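Local coordinates for protein 3-deoxy-d-manno-octulosonic-acid transferase (Acinetobacter baumannii, PDB 4BFC) that probably transfers Kdo from CMP-Kdo onto the lipid A precursor in lipopolysaccharide synthesis, this C-terminal domain binding the sugar nucleotide, at residues 84-87 and 88-92. Residues are numbered along the deposited sequence; the frame is centred on the assembly and turned at random.
Sequences FDEV and FEICQ
Val87 and Cys91 meet one turn apart on the buried side of helix 84-93, CG1 of Val87 lying 4.4 Å from SG of Cys91. Ile90 adds to this side by bringing CD1 to 4.4 Å from Val87 CG2. The two methyls of Val87 divide the work: CG1, anti to the backbone N (chi1 176°), goes to the cysteine and CG2 to the isoleucine. Val87 and Cys91 lie over the parallel sheet of this Rossmann-like domain, Val87 on Val76 and Leu115, Cys91 on Val113, while Ile90 leans on helix 54-68, whose Leu59 also touches Cys91. Four i to i+4 backbone bonds link 84-87 to 88-92, among them Cys91 N to Val87 O at 3.0 Å and Phe88 N to Phe84 O at 3.0 Å, the latter nearly straight at 167°. CG of Gln92 sits 3.5 Å above the Phe88 ring plane, displaced toward the rim, and Arg100 makes a cation-pi contact with the ring as well as a salt bridge to Asp85.

The partly exposed edge of Asp85 and Glu89 is looser. Asp85 O accepts the amide of Glu89 and also a water at 2.9 Å, which in turn donates to Glu89 OE2 at 2.8 Å. The Glu89 chain, bent at chi2 (-58°), folds back to place its carboxylate by that water. Glu86, buried and facing the second subunit, crosses Ile90 at a slant, its OE2 in van der Waals contact with the CD1 methyl at 4.0 Å; its two carboxylate oxygens accept the backbone amides of Thr168 and Ile169 of that subunit. The paired amides fix the Glu86 head, and its negative charge probably interacts favourably with the start of that subunit's helix 167-175, whereas Glu89 lies close to the like charge of Glu172 there, probably unfavourable unless screened or protonated.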
loop_
_atom_site.group_PDB
_atom_site.type_symbol
_atom_site.label_atom_id
_atom_site.label_comp_id
_atom_site.label_asym_id
_atom_site.label_seq_id
_atom_site.Cartn_x
_atom_site.Cartn_y
_atom_site.Cartn_z
ATOM N N PHE A 84 4.049 13.319 -3.569
ATOM C CA PHE A 84 3.709 14.627 -4.163
ATOM C C PHE A 84 4.885 15.547 -4.410
ATOM O O PHE A 84 5.003 16.085 -5.487
ATOM C CB PHE A 84 2.660 15.312 -3.271
ATOM C CG PHE A 84 1.291 14.636 -3.258
ATOM C CD1 PHE A 84 0.880 13.619 -4.179
ATOM C CD2 PHE A 84 0.404 14.955 -2.225
ATOM C CE1 PHE A 84 -0.418 13.095 -4.135
ATOM C CE2 PHE A 84 -0.862 14.392 -2.159
ATOM C CZ PHE A 84 -1.288 13.457 -3.094
ATOM N N ASP A 85 5.788 15.803 -3.431
ATOM C CA ASP A 85 6.929 16.680 -3.687
ATOM C C ASP A 85 7.877 16.105 -4.745
ATOM O O ASP A 85 8.442 16.883 -5.534
ATOM C CB ASP A 85 7.683 16.967 -2.353
ATOM C CG ASP A 85 6.930 17.912 -1.482
ATOM O OD1 ASP A 85 5.943 18.560 -1.946
ATOM O OD2 ASP A 85 7.329 18.029 -0.313
ATOM N N GLU A 86 8.025 14.789 -4.791
ATOM C CA GLU A 86 8.824 14.093 -5.835
ATOM C C GLU A 86 8.317 14.412 -7.229
ATOM O O GLU A 86 9.101 14.738 -8.125
ATOM C CB GLU A 86 8.880 12.567 -5.616
ATOM C CG GLU A 86 9.371 11.732 -6.805
ATOM C CD GLU A 86 10.862 11.887 -7.083
ATOM O OE1 GLU A 86 11.587 12.570 -6.279
ATOM O OE2 GLU A 86 11.327 11.362 -8.137
ATOM N N VAL A 87 7.012 14.306 -7.406
ATOM C CA VAL A 87 6.405 14.580 -8.703
ATOM C C VAL A 87 6.509 16.080 -9.049
ATOM O O VAL A 87 6.788 16.379 -10.204
ATOM C CB VAL A 87 4.995 14.032 -8.719
ATOM C CG1 VAL A 87 4.289 14.392 -10.042
ATOM C CG2 VAL A 87 5.003 12.511 -8.541
ATOM N N PHE A 88 6.342 17.003 -8.058
ATOM C CA PHE A 88 6.603 18.401 -8.320
ATOM C C PHE A 88 8.018 18.548 -8.919
ATOM O O PHE A 88 8.167 19.225 -9.976
ATOM C CB PHE A 88 6.388 19.266 -7.071
ATOM C CG PHE A 88 6.500 20.741 -7.390
ATOM C CD1 PHE A 88 5.517 21.355 -8.166
ATOM C CD2 PHE A 88 7.598 21.481 -6.931
ATOM C CE1 PHE A 88 5.590 22.708 -8.468
ATOM C CE2 PHE A 88 7.693 22.831 -7.237
ATOM C CZ PHE A 88 6.693 23.443 -8.020
ATOM N N GLU A 89 9.021 17.913 -8.317
ATOM C CA GLU A 89 10.390 17.975 -8.869
ATOM C C GLU A 89 10.543 17.446 -10.299
ATOM O O GLU A 89 11.310 18.000 -11.090
ATOM C CB GLU A 89 11.412 17.335 -7.972
ATOM C CG GLU A 89 11.564 18.010 -6.645
ATOM C CD GLU A 89 11.944 19.458 -6.801
ATOM O OE1 GLU A 89 12.946 19.753 -7.490
ATOM O OE2 GLU A 89 11.207 20.300 -6.251
ATOM N N ILE A 90 9.831 16.374 -10.623
ATOM C CA ILE A 90 9.778 15.815 -11.990
ATOM C C ILE A 90 9.278 16.878 -12.952
ATOM O O ILE A 90 9.871 17.088 -14.024
ATOM C CB ILE A 90 8.905 14.544 -12.034
ATOM C CG1 ILE A 90 9.572 13.410 -11.244
ATOM C CG2 ILE A 90 8.579 14.133 -13.473
ATOM C CD1 ILE A 90 8.666 12.175 -11.015
ATOM N N CYS A 91 8.189 17.557 -12.568
ATOM C CA CYS A 91 7.555 18.612 -13.404
ATOM C C CYS A 91 8.513 19.781 -13.602
ATOM O O CYS A 91 8.675 20.272 -14.726
ATOM C CB CYS A 91 6.280 19.093 -12.703
ATOM S SG CYS A 91 4.993 17.838 -12.679
ATOM N N GLN A 92 9.092 20.234 -12.486
ATOM C CA GLN A 92 10.072 21.333 -12.500
ATOM C C GLN A 92 11.257 21.076 -13.392
ATOM O O GLN A 92 11.673 21.999 -14.115
ATOM C CB GLN A 92 10.540 21.637 -11.093
ATOM C CG GLN A 92 9.478 22.344 -10.237
ATOM C CD GLN A 92 8.859 23.579 -10.856
ATOM O OE1 GLN A 92 7.851 23.516 -11.563
ATOM N NE2 GLN A 92 9.452 24.720 -10.573
HETATM O O HOH W 1 9.374 19.320 -4.356
#